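Putative uncharacterized protein lp_3323 (PDB 3DC7) is of unknown function but belongs to the GDSL-like lipase/acylhydrolase family of the SGNH hydrolase clan, and so probably acts as an ester hydrolase. Local coordinates at residues 107-112 with 116-121; 35-40 with 197-202; 150-153 with 157-160; 131-136 with 218-223; 44-49 with 211-216. All coordinates share one frame; numbering follows the deposited sequence.

Contact 1: residues 107-112 with 116-121; sequences CDMTTF and LMMLLT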
# COMPACT_ATOMS: atom_id res chain seq x y z
N CYS A 107 20.11 -8.58 -14.35
CA CYS A 107 19.26 -9.64 -14.91
C CYS A 107 19.83 -11.05 -14.81
O CYS A 107 19.36 -11.97 -15.51
CB CYS A 107 18.82 -9.30 -16.34
SG CYS A 107 20.12 -8.77 -17.41
N ASP A 108 20.81 -11.24 -13.94
CA ASP A 108 21.23 -12.59 -13.63
C ASP A 108 21.24 -12.93 -12.14
O ASP A 108 21.29 -12.05 -11.27
CB ASP A 108 22.54 -12.97 -14.36
CG ASP A 108 23.80 -12.65 -13.56
OD1 ASP A 108 23.73 -12.36 -12.34
OD2 ASP A 108 24.89 -12.73 -14.17
N MSE A 109 21.21 -14.23 -11.87
CA MSE A 109 20.97 -14.81 -10.56
C MSE A 109 22.08 -14.60 -9.55
O MSE A 109 21.95 -14.98 -8.39
CB MSE A 109 20.80 -16.30 -10.76
CG MSE A 109 19.80 -16.92 -9.88
SE MSE A 109 19.51 -18.69 -10.59
CE MSE A 109 18.78 -18.24 -12.34
N THR A 110 23.18 -14.02 -10.02
CA THR A 110 24.32 -13.65 -9.19
C THR A 110 23.94 -12.64 -8.09
O THR A 110 24.54 -12.62 -7.02
CB THR A 110 25.49 -13.17 -10.10
OG1 THR A 110 26.56 -14.13 -10.04
CG2 THR A 110 26.03 -11.80 -9.73
N THR A 111 22.93 -11.81 -8.37
CA THR A 111 22.49 -10.80 -7.42
C THR A 111 21.02 -11.00 -7.08
O THR A 111 20.29 -11.67 -7.82
CB THR A 111 22.72 -9.35 -7.93
OG1 THR A 111 21.98 -9.12 -9.13
CG2 THR A 111 24.22 -9.08 -8.18
N PHE A 112 20.59 -10.42 -5.98
CA PHE A 112 19.20 -10.53 -5.53
C PHE A 112 18.24 -9.92 -6.55
O PHE A 112 17.21 -10.50 -6.85
CB PHE A 112 19.03 -9.85 -4.18
CG PHE A 112 17.70 -10.11 -3.53
CD1 PHE A 112 17.30 -11.41 -3.23
CD2 PHE A 112 16.86 -9.07 -3.20
CE1 PHE A 112 16.08 -11.66 -2.61
CE2 PHE A 112 15.63 -9.31 -2.58
CZ PHE A 112 15.24 -10.60 -2.30
N LEU A 116 15.42 -12.10 -8.71
CA LEU A 116 14.00 -11.69 -8.79
C LEU A 116 13.50 -11.54 -10.23
O LEU A 116 12.43 -12.05 -10.56
CB LEU A 116 13.74 -10.40 -8.01
CG LEU A 116 13.81 -10.50 -6.48
CD1 LEU A 116 13.92 -9.12 -5.84
CD2 LEU A 116 12.60 -11.27 -5.94
N MSE A 117 14.27 -10.86 -11.08
CA MSE A 117 13.87 -10.67 -12.48
C MSE A 117 13.62 -11.99 -13.22
O MSE A 117 12.62 -12.15 -13.92
CB MSE A 117 14.90 -9.84 -13.25
CG MSE A 117 14.55 -9.71 -14.72
SE MSE A 117 15.78 -8.58 -15.72
CE MSE A 117 15.37 -6.82 -14.90
N MSE A 118 14.54 -12.93 -13.07
CA MSE A 118 14.38 -14.21 -13.72
C MSE A 118 13.25 -15.02 -13.11
O MSE A 118 12.50 -15.66 -13.85
CB MSE A 118 15.68 -14.98 -13.72
CG MSE A 118 16.64 -14.42 -14.74
SE MSE A 118 18.39 -15.12 -14.35
CE MSE A 118 18.20 -16.79 -15.38
N LEU A 119 13.13 -14.99 -11.79
CA LEU A 119 12.01 -15.66 -11.12
C LEU A 119 10.68 -15.12 -11.64
O LEU A 119 9.86 -15.89 -12.13
CB LEU A 119 12.08 -15.47 -9.60
CG LEU A 119 11.53 -16.53 -8.62
CD1 LEU A 119 11.07 -15.86 -7.34
CD2 LEU A 119 10.41 -17.39 -9.16
N LEU A 120 10.49 -13.81 -11.55
CA LEU A 120 9.27 -13.14 -12.00
C LEU A 120 8.96 -13.33 -13.49
O LEU A 120 7.79 -13.48 -13.85
CB LEU A 120 9.33 -11.64 -11.67
CG LEU A 120 9.24 -11.34 -10.18
CD1 LEU A 120 9.69 -9.92 -9.87
CD2 LEU A 120 7.83 -11.62 -9.66
N THR A 121 9.98 -13.30 -14.35
CA THR A 121 9.79 -13.57 -15.78
C THR A 121 9.37 -15.03 -16.01
O THR A 121 8.42 -15.30 -16.73
CB THR A 121 11.06 -13.25 -16.59
OG1 THR A 121 11.44 -11.89 -16.34
CG2 THR A 121 10.82 -13.44 -18.10

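Contact 2: residues 35-40 with 197-202; sequences NGLATV and YSVDTL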
# COMPACT_ATOMS: atom_id res chain seq x y z
N ASN A 35 10.10 -29.72 6.62
CA ASN A 35 11.13 -30.08 7.61
C ASN A 35 11.32 -29.10 8.80
O ASN A 35 12.41 -29.02 9.38
CB ASN A 35 12.48 -30.34 6.89
CG ASN A 35 13.07 -29.09 6.18
OD1 ASN A 35 12.93 -27.95 6.66
ND2 ASN A 35 13.75 -29.32 5.05
N GLY A 36 10.26 -28.41 9.19
CA GLY A 36 10.38 -27.23 10.05
C GLY A 36 10.51 -27.42 11.55
O GLY A 36 10.23 -28.50 12.08
N LEU A 37 10.93 -26.35 12.23
CA LEU A 37 10.95 -26.26 13.70
C LEU A 37 9.55 -26.03 14.29
O LEU A 37 9.31 -26.33 15.46
CB LEU A 37 11.87 -25.12 14.14
CG LEU A 37 13.36 -25.38 14.02
CD1 LEU A 37 14.07 -24.11 13.57
CD2 LEU A 37 13.91 -25.91 15.33
N ALA A 38 8.67 -25.45 13.48
CA ALA A 38 7.26 -25.32 13.80
C ALA A 38 6.55 -26.48 13.13
O ALA A 38 6.81 -26.79 11.97
CB ALA A 38 6.73 -24.00 13.28
N THR A 39 5.64 -27.13 13.85
CA THR A 39 4.95 -28.28 13.31
C THR A 39 3.78 -27.92 12.40
O THR A 39 3.43 -28.70 11.52
CB THR A 39 4.49 -29.27 14.41
OG1 THR A 39 3.69 -28.58 15.38
CG2 THR A 39 5.71 -29.89 15.11
N VAL A 40 3.19 -26.73 12.60
CA VAL A 40 2.02 -26.29 11.84
C VAL A 40 2.27 -24.96 11.14
O VAL A 40 2.28 -23.91 11.78
CB VAL A 40 0.76 -26.18 12.73
CG1 VAL A 40 -0.47 -25.87 11.87
CG2 VAL A 40 0.54 -27.47 13.54
N TYR A 197 6.43 -15.26 19.38
CA TYR A 197 6.08 -15.61 17.99
C TYR A 197 7.16 -16.31 17.17
O TYR A 197 6.90 -16.74 16.05
CB TYR A 197 5.63 -14.36 17.24
CG TYR A 197 4.36 -13.77 17.79
CD1 TYR A 197 3.16 -14.47 17.72
CD2 TYR A 197 4.36 -12.50 18.38
CE1 TYR A 197 1.98 -13.93 18.23
CE2 TYR A 197 3.20 -11.95 18.88
CZ TYR A 197 2.00 -12.67 18.80
OH TYR A 197 0.84 -12.14 19.31
N SER A 198 8.37 -16.40 17.72
CA SER A 198 9.48 -16.99 17.00
C SER A 198 10.13 -18.07 17.82
O SER A 198 10.05 -18.07 19.05
CB SER A 198 10.53 -15.94 16.63
OG SER A 198 11.44 -15.74 17.70
N VAL A 199 10.81 -18.98 17.13
CA VAL A 199 11.63 -20.00 17.78
C VAL A 199 12.98 -19.41 18.24
O VAL A 199 13.46 -19.75 19.33
CB VAL A 199 11.84 -21.24 16.83
CG1 VAL A 199 12.73 -22.31 17.50
CG2 VAL A 199 10.51 -21.86 16.43
N ASP A 200 13.55 -18.50 17.46
CA ASP A 200 14.97 -18.17 17.56
C ASP A 200 15.31 -16.79 16.99
O ASP A 200 16.47 -16.52 16.62
CB ASP A 200 15.76 -19.23 16.77
CG ASP A 200 15.23 -19.40 15.35
OD1 ASP A 200 14.52 -18.48 14.87
OD2 ASP A 200 15.51 -20.43 14.72
N THR A 201 14.29 -15.93 16.91
CA THR A 201 14.36 -14.59 16.28
C THR A 201 14.45 -14.59 14.76
O THR A 201 14.65 -13.54 14.16
CB THR A 201 15.45 -13.63 16.87
OG1 THR A 201 16.73 -13.91 16.27
CG2 THR A 201 15.52 -13.71 18.40
N LEU A 202 14.28 -15.76 14.14
CA LEU A 202 14.22 -15.87 12.68
C LEU A 202 12.99 -16.67 12.19
O LEU A 202 12.22 -16.17 11.35
CB LEU A 202 15.53 -16.45 12.12
CG LEU A 202 15.53 -16.93 10.66
CD1 LEU A 202 15.40 -15.80 9.65
CD2 LEU A 202 16.78 -17.76 10.34

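Contact 3: residues 150-153 with 157-160; sequences AVTN and YRQS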
# COMPACT_ATOMS: atom_id res chain seq x y z
N ALA A 150 19.68 -8.08 13.36
CA ALA A 150 18.62 -7.08 13.38
C ALA A 150 19.07 -5.77 12.71
O ALA A 150 18.25 -4.89 12.44
CB ALA A 150 18.15 -6.84 14.81
N VAL A 151 20.37 -5.67 12.43
CA VAL A 151 20.99 -4.42 11.97
C VAL A 151 21.43 -4.48 10.49
O VAL A 151 20.74 -3.93 9.63
CB VAL A 151 22.19 -4.01 12.90
CG1 VAL A 151 22.78 -2.68 12.48
CG2 VAL A 151 21.77 -3.96 14.37
N THR A 152 22.56 -5.15 10.21
CA THR A 152 23.10 -5.32 8.86
C THR A 152 23.65 -6.75 8.70
O THR A 152 23.97 -7.40 9.69
CB THR A 152 24.24 -4.31 8.55
OG1 THR A 152 25.09 -4.17 9.70
CG2 THR A 152 23.69 -2.92 8.21
N ASN A 153 23.72 -7.25 7.47
CA ASN A 153 24.35 -8.56 7.20
C ASN A 153 25.85 -8.40 6.93
O ASN A 153 26.37 -7.31 7.03
CB ASN A 153 23.63 -9.28 6.04
CG ASN A 153 23.82 -8.60 4.69
OD1 ASN A 153 24.62 -7.66 4.55
ND2 ASN A 153 23.08 -9.07 3.69
N TYR A 157 24.44 -4.57 4.09
CA TYR A 157 23.08 -4.14 3.75
C TYR A 157 22.14 -4.43 4.90
O TYR A 157 22.43 -5.26 5.75
CB TYR A 157 22.55 -4.82 2.49
CG TYR A 157 23.35 -4.58 1.25
CD1 TYR A 157 23.29 -3.36 0.57
CD2 TYR A 157 24.19 -5.58 0.74
CE1 TYR A 157 24.03 -3.14 -0.58
CE2 TYR A 157 24.94 -5.37 -0.40
CZ TYR A 157 24.86 -4.16 -1.05
OH TYR A 157 25.60 -3.97 -2.19
N ARG A 158 21.01 -3.74 4.90
CA ARG A 158 19.95 -3.94 5.88
C ARG A 158 18.87 -4.83 5.26
O ARG A 158 18.76 -4.90 4.05
CB ARG A 158 19.35 -2.58 6.28
CG ARG A 158 20.41 -1.50 6.60
CD ARG A 158 19.85 -0.07 6.52
NE ARG A 158 19.30 0.21 5.19
CZ ARG A 158 19.23 1.41 4.63
NH1 ARG A 158 19.70 2.48 5.25
NH2 ARG A 158 18.70 1.54 3.42
N GLN A 159 18.10 -5.51 6.11
CA GLN A 159 17.00 -6.36 5.62
C GLN A 159 16.05 -5.56 4.71
O GLN A 159 15.63 -6.06 3.67
CB GLN A 159 16.24 -7.01 6.79
CG GLN A 159 15.24 -8.10 6.37
CD GLN A 159 14.52 -8.74 7.55
OE1 GLN A 159 14.90 -8.56 8.72
NE2 GLN A 159 13.46 -9.50 7.26
N SER A 160 15.76 -4.32 5.11
CA SER A 160 14.88 -3.42 4.35
C SER A 160 15.39 -3.04 2.95
O SER A 160 14.62 -2.55 2.13
CB SER A 160 14.58 -2.15 5.15
OG SER A 160 15.76 -1.38 5.32
O HOH W 1 18.18 -5.15 9.06

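Contact 4: residues 131-136 with 218-223; sequences PKLFIS and SFLDSH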
# COMPACT_ATOMS: atom_id res chain seq x y z
N PRO A 131 -3.09 -16.71 -10.56
CA PRO A 131 -2.86 -15.68 -9.55
C PRO A 131 -1.62 -15.99 -8.71
O PRO A 131 -1.39 -17.15 -8.32
CB PRO A 131 -4.13 -15.72 -8.69
CG PRO A 131 -4.75 -17.04 -8.95
CD PRO A 131 -4.37 -17.41 -10.35
N LYS A 132 -0.82 -14.96 -8.45
CA LYS A 132 0.44 -15.13 -7.72
C LYS A 132 0.61 -14.02 -6.72
O LYS A 132 0.20 -12.89 -6.95
CB LYS A 132 1.64 -15.05 -8.67
CG LYS A 132 1.51 -15.85 -9.91
CD LYS A 132 2.52 -15.40 -10.94
CE LYS A 132 2.25 -16.12 -12.23
NZ LYS A 132 1.12 -15.47 -12.93
N LEU A 133 1.26 -14.33 -5.61
CA LEU A 133 1.75 -13.29 -4.74
C LEU A 133 3.15 -13.56 -4.19
O LEU A 133 3.57 -14.72 -4.07
CB LEU A 133 0.75 -12.93 -3.63
CG LEU A 133 0.28 -13.83 -2.49
CD1 LEU A 133 1.31 -14.82 -2.07
CD2 LEU A 133 -0.06 -12.97 -1.30
N PHE A 134 3.86 -12.48 -3.87
CA PHE A 134 5.17 -12.53 -3.24
C PHE A 134 5.05 -12.14 -1.79
O PHE A 134 4.47 -11.10 -1.47
CB PHE A 134 6.14 -11.58 -3.95
CG PHE A 134 7.02 -12.26 -4.96
CD1 PHE A 134 8.39 -12.26 -4.80
CD2 PHE A 134 6.46 -12.92 -6.05
CE1 PHE A 134 9.22 -12.89 -5.72
CE2 PHE A 134 7.28 -13.56 -6.98
CZ PHE A 134 8.66 -13.55 -6.81
N ILE A 135 5.58 -12.99 -0.91
CA ILE A 135 5.55 -12.74 0.53
C ILE A 135 6.97 -12.50 1.02
O ILE A 135 7.84 -13.34 0.80
CB ILE A 135 4.91 -13.91 1.31
CG1 ILE A 135 3.51 -14.23 0.76
CG2 ILE A 135 4.81 -13.56 2.77
CD1 ILE A 135 3.02 -15.61 1.11
N SER A 136 7.23 -11.35 1.64
CA SER A 136 8.54 -11.12 2.26
C SER A 136 8.46 -11.16 3.79
O SER A 136 7.44 -10.78 4.37
CB SER A 136 9.14 -9.81 1.77
OG SER A 136 8.33 -8.71 2.14
N SER A 218 -6.37 -12.35 4.70
CA SER A 218 -6.85 -10.97 4.60
C SER A 218 -6.37 -10.36 3.30
O SER A 218 -7.15 -9.73 2.60
CB SER A 218 -6.31 -10.10 5.74
OG SER A 218 -6.89 -10.47 6.96
N PHE A 219 -5.09 -10.56 3.00
CA PHE A 219 -4.48 -9.99 1.81
C PHE A 219 -5.14 -10.55 0.54
O PHE A 219 -5.44 -9.80 -0.39
CB PHE A 219 -2.96 -10.25 1.80
CG PHE A 219 -2.23 -9.51 0.72
CD1 PHE A 219 -1.81 -8.20 0.92
CD2 PHE A 219 -1.99 -10.10 -0.51
CE1 PHE A 219 -1.16 -7.51 -0.07
CE2 PHE A 219 -1.34 -9.41 -1.52
CZ PHE A 219 -0.92 -8.11 -1.29
N LEU A 220 -5.38 -11.85 0.52
CA LEU A 220 -6.01 -12.50 -0.62
C LEU A 220 -7.42 -11.98 -0.84
O LEU A 220 -7.81 -11.71 -1.99
CB LEU A 220 -6.01 -14.02 -0.46
CG LEU A 220 -4.64 -14.71 -0.49
CD1 LEU A 220 -4.80 -16.16 -0.09
CD2 LEU A 220 -4.01 -14.63 -1.88
N ASP A 221 -8.18 -11.84 0.25
CA ASP A 221 -9.54 -11.30 0.21
C ASP A 221 -9.61 -9.89 -0.38
O ASP A 221 -10.58 -9.55 -1.05
CB ASP A 221 -10.16 -11.30 1.62
CG ASP A 221 -10.47 -12.71 2.13
OD1 ASP A 221 -10.40 -13.68 1.34
OD2 ASP A 221 -10.80 -12.87 3.33
N SER A 222 -8.56 -9.09 -0.15
CA SER A 222 -8.52 -7.69 -0.55
C SER A 222 -7.88 -7.46 -1.91
O SER A 222 -7.87 -6.34 -2.42
CB SER A 222 -7.76 -6.86 0.50
OG SER A 222 -8.18 -7.21 1.82
N HIS A 223 -7.33 -8.52 -2.52
CA HIS A 223 -6.61 -8.36 -3.77
C HIS A 223 -7.09 -9.25 -4.91
O HIS A 223 -6.81 -8.94 -6.08
CB HIS A 223 -5.10 -8.53 -3.55
CG HIS A 223 -4.44 -7.30 -3.00
ND1 HIS A 223 -4.59 -6.90 -1.69
CD2 HIS A 223 -3.64 -6.38 -3.59
CE1 HIS A 223 -3.92 -5.78 -1.50
NE2 HIS A 223 -3.33 -5.44 -2.63

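Contact 5: residues 44-49 with 211-216; sequences DILAAD and VIARKL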
# COMPACT_ATOMS: atom_id res chain seq x y z
N ASP A 44 -0.34 -24.94 5.96
CA ASP A 44 -1.07 -26.09 6.50
C ASP A 44 -2.42 -25.63 7.04
O ASP A 44 -3.45 -26.29 6.83
CB ASP A 44 -0.26 -26.77 7.60
CG ASP A 44 0.95 -27.52 7.07
OD1 ASP A 44 0.85 -28.10 5.97
OD2 ASP A 44 2.00 -27.53 7.74
N ILE A 45 -2.41 -24.47 7.71
CA ILE A 45 -3.64 -23.79 8.13
C ILE A 45 -4.53 -23.46 6.93
O ILE A 45 -5.70 -23.84 6.90
CB ILE A 45 -3.34 -22.53 8.98
CG1 ILE A 45 -2.62 -22.93 10.27
CG2 ILE A 45 -4.64 -21.75 9.31
CD1 ILE A 45 -1.76 -21.84 10.87
N LEU A 46 -3.97 -22.80 5.93
CA LEU A 46 -4.76 -22.40 4.76
C LEU A 46 -5.23 -23.57 3.92
O LEU A 46 -6.36 -23.57 3.44
CB LEU A 46 -4.01 -21.39 3.89
CG LEU A 46 -3.70 -20.06 4.57
CD1 LEU A 46 -2.61 -19.38 3.82
CD2 LEU A 46 -4.92 -19.19 4.67
N ALA A 47 -4.36 -24.57 3.73
CA ALA A 47 -4.74 -25.72 2.92
C ALA A 47 -5.96 -26.44 3.52
O ALA A 47 -6.84 -26.87 2.78
CB ALA A 47 -3.58 -26.69 2.76
N ALA A 48 -6.00 -26.53 4.85
CA ALA A 48 -7.13 -27.11 5.58
C ALA A 48 -8.41 -26.28 5.44
O ALA A 48 -9.47 -26.83 5.13
CB ALA A 48 -6.77 -27.31 7.05
N ASP A 49 -8.30 -24.97 5.65
CA ASP A 49 -9.43 -24.04 5.51
C ASP A 49 -9.99 -24.01 4.09
O ASP A 49 -11.18 -23.79 3.90
CB ASP A 49 -9.01 -22.62 5.89
CG ASP A 49 -8.64 -22.48 7.35
OD1 ASP A 49 -8.84 -23.45 8.13
OD2 ASP A 49 -8.13 -21.40 7.72
N VAL A 211 -0.62 -16.28 12.90
CA VAL A 211 -0.66 -14.85 12.53
C VAL A 211 -0.47 -14.72 11.01
O VAL A 211 -1.25 -14.04 10.35
CB VAL A 211 0.41 -14.01 13.29
CG1 VAL A 211 0.56 -12.62 12.67
CG2 VAL A 211 0.05 -13.88 14.76
N ILE A 212 0.56 -15.38 10.48
CA ILE A 212 0.88 -15.30 9.06
C ILE A 212 -0.27 -15.76 8.17
O ILE A 212 -0.58 -15.13 7.17
CB ILE A 212 2.19 -16.07 8.74
CG1 ILE A 212 3.39 -15.32 9.31
CG2 ILE A 212 2.35 -16.26 7.22
CD1 ILE A 212 4.65 -16.14 9.37
N ALA A 213 -0.92 -16.85 8.57
CA ALA A 213 -2.11 -17.38 7.89
C ALA A 213 -3.24 -16.37 7.85
O ALA A 213 -3.88 -16.18 6.81
CB ALA A 213 -2.57 -18.67 8.57
N ARG A 214 -3.49 -15.71 8.98
CA ARG A 214 -4.50 -14.65 9.04
C ARG A 214 -4.13 -13.48 8.13
O ARG A 214 -4.97 -12.97 7.40
CB ARG A 214 -4.68 -14.18 10.48
CG ARG A 214 -5.31 -15.23 11.38
CD ARG A 214 -5.75 -14.65 12.72
NE ARG A 214 -4.63 -14.30 13.59
CZ ARG A 214 -4.25 -15.00 14.67
NH1 ARG A 214 -4.90 -16.10 15.03
NH2 ARG A 214 -3.23 -14.57 15.39
N LYS A 215 -2.87 -13.08 8.15
CA LYS A 215 -2.41 -11.95 7.33
C LYS A 215 -2.53 -12.27 5.86
O LYS A 215 -2.93 -11.41 5.07
CB LYS A 215 -0.97 -11.54 7.69
CG LYS A 215 -0.86 -10.84 9.05
CD LYS A 215 -1.62 -9.50 9.08
CE LYS A 215 -1.77 -8.95 10.51
NZ LYS A 215 -3.09 -9.29 11.13
N LEU A 216 -2.22 -13.51 5.49
CA LEU A 216 -2.30 -13.93 4.10
C LEU A 216 -3.75 -14.01 3.61
O LEU A 216 -4.04 -13.55 2.52
CB LEU A 216 -1.56 -15.26 3.88
CG LEU A 216 -1.55 -15.94 2.51
CD1 LEU A 216 -1.17 -15.00 1.37
CD2 LEU A 216 -0.55 -17.10 2.56

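Contact 1: residues 107-112 with 116-121
Phe112 swings CG opposite its backbone N (chi1 -170°), while Leu116 turns CG away from its own carbonyl carbon, and together these torsions lay a leucine methyl over one face of the phenyl ring. The evidence for a CH-pi contact is that Leu116 CD1 stands 4.1 Å from the centroid of the Phe112 ring, 26° off its normal. In the backbone, Leu116 N donates to Phe112 O at 3.0 Å in a nearly straight bond (173°), part of the first turn of helix 112-126. Selenomethionine Met117 runs extended before bending at chi3, and its SE comes improbably close to Cys107 CB (3.2 Å), so the exact spacing is doubtful. Met118, also a selenomethionine, brings SE to 3.5 Å from Cys107 O, and its methyl meets that of Met109, the two side chains crossing at about a right angle; their CE-CE distance of 3.4 Å is tighter than a usual carbon contact. The loop is shaped by Asp108 OD1, which takes the N-H of Thr110 at 2.9 Å from above the carboxylate plane and so makes an Asx turn. Phe112 also packs against Tyr162 and Ile166 of helix 159-173. A type I turn from Asp108 to Thr111 leads to the N-cap, where Thr111 OG1 bonds Gly114 N: a capped helix start, folded back on by its preceding loop.

Contact 2: residues 35-40 with 197-202
The carboxylate of Asp200 presents its two oxygens to different neighbours: OD2 lies 4.1 Å from Leu37 CD1, whereas OD1 receives the backbone N-H of Leu202 at 2.8 Å. That donor arrives on the anti side, 27° out of the carboxylate plane, and makes an Asx turn; His203 N is a second donor to the same oxygen. The group reaches this place because CG of Asp200 is tucked between the two backbone arms of its own residue (chi1 52°). Leu37 and Asp200 cross at about a right angle, and the other half of the contact is apolar, with Leu37 CB 4.2 Å from Val199 CG2. Only 121 Å² is buried in all, so this is a light surface contact. The sequence Asp200-Thr201-Leu202-His203 matches the DxxH pattern that in SGNH hydrolases supplies the aspartate and histidine of the catalytic triad, so Leu37, which also touches His203, probably lies beside the active site. Replacing Asp200 by an alanine is likely to deprive the N-H groups of Leu202 and His203 of their acceptor and let the turn shift. The turn has further internal ties: Ser198 OG accepts from Thr201 N at 3.0 Å, an ST motif, and Thr201 OG1 donates to Asp200 O at 2.6 Å, in the carbonyl plane on a lone pair. A sulfate ion, probably from the crystallisation liquor, lies about 5 Å from the Val199 side chain.

Contact 3: residues 150-153 with 157-160
Asn153 OD1 is gripped by two backbone N-H groups, those of Tyr157 and Leu155. The Tyr157 N bond is 3.1 Å long and comes to Asn153 OD1 from above the carbonyl plane, 41° out of it, not on a lone pair. The return bond is shorter: Asn153 N donates to Tyr157 O at 2.9 Å, nearly along the C=O axis, and Thr152 CA adds a CA-H...O contact to that same oxygen at 3.2 Å. Asn153 thus bonds Tyr157 through both backbone and side chain, closing a tight turn near the end of the long connection from strand 132-136 to helix 159-173, a beta-to-alpha link of the alpha/beta fold. Its ND2 is used too, by Tyr95 O and Tyr162 OH. With an alanine here, Tyr157 N and Leu155 N would probably lose their acceptor and Tyr95 O and Tyr162 OH their mate, leaving the backbone bond to hold the turn. Thr152 CG2 lies 3.9 Å from Arg158 CG; this spacing, like the salt bridge from Arg158 NH2 to Asp161, belongs to one of two modelled conformers and is less certain. A water accepts from Gln159 N at 3.0 Å and lies 2.9 Å from Val151 O, to which it can donate, bridging the segments.

Contact 4: residues 131-136 with 218-223
Strand 132-136 and the helical segment 218-223 face each other at a distance set by side chains, their nearest CA atoms being Leu133 and Leu220, 8.8 Å apart. The backbone of Leu133 bonds that of Ile86 and Val88, which fixes the strand in its sheet and aims the Leu133 side chain out of that sheet at the helix. Leu133 places CG between its backbone N and carbonyl carbon (chi1 65°), a turn that delivers CD2 to the aromatic ring of Phe219. There Leu133 CD2 lies 3.5 Å from Phe219 CD2 and approaches the ring obliquely, the two side chains sliding past each other in opposite directions. The same methyl reaches Leu220 CD2 at a looser 4.3 Å, so one branch of one leucine serves both helix residues. Phe219 is steadied by His223, four residues on: His223 ND1 stands 3.8 Å above its ring plane, over the centre, and also makes a weak bond to Phe219 O at 3.3 Å. Nearby, Ser222 OG donates to Ser218 O at 2.8 Å, a side-chain to backbone bond. The contact is apolar and buried, the usual way a helix covers one face of a parallel sheet in an alpha/beta/alpha sandwich. Phe85 of strand 85-89 touches both Leu133 and Leu220, and Leu178 of strand 177-179 touches both Leu133 and Phe219, so the helix spans three strands. Phe134, the next residue, points to the other face of the sheet, where helix 112-126 packs on it.

Contact 5: residues 44-49 with 211-216
Leu46 and Leu216 come together branch to branch, with Leu46 CD1 only 3.3 Å from Leu216 CD2, tighter than a normal carbon contact. Beside them Ala213 offers its lone CB to Ile45, 3.8 Å from Ile45 CG2; the isoleucine's CD1 lies only slightly farther off, so CB rests against both branches of that side chain. Leu46 CD2 also lies 3.8 Å from Ala213 O. At Ala213 the backbones come nearest, Leu46 CA and Ala213 CA being 6.5 Å apart. For the short segments the helix axes approach to 9.7 Å and cross at -54°. This is helix-on-helix packing on one face of the central parallel sheet, pairing helix 42-50, which follows the first strand, with the late helix 206-223, as suits the three-layer alpha/beta/alpha fold of SGNH hydrolases. Leu216 puts CG opposite its backbone N (chi1 177°), a torsion that carries CD2 to Leu46, while CD1 turns to Leu133. The second shell positions these residues: Leu133 and Ile135 of strand 132-136 lie against Leu216, as does Tyr42, while Ile45 touches Arg210 and Leu46 touches Gln217. Farther out, Lys215 NZ bonds His223 O of the third subunit, linking the helix to the assembly.

Following the chain from the N terminus, 35-40 and 44-49 open contacts 2 and 5 before most of the sheet is laid down. Contact 1 then closes locally at the start of helix 112-126. Strand 132-136 opens contact 4, within whose span contact 3 closes its short loop. The late segments follow in order: 197-202 closes contact 2, 211-216 closes contact 5 and 218-223 closes contact 4, so these three long loops cross one another, while contacts 1 and 3 fall inside the spans of contacts 2 and 5. Contacts 4 and 5 share helix 206-223, strand 132-136 joins contacts 1 and 4, and Val40 packs on Ile45 between contacts 2 and 5.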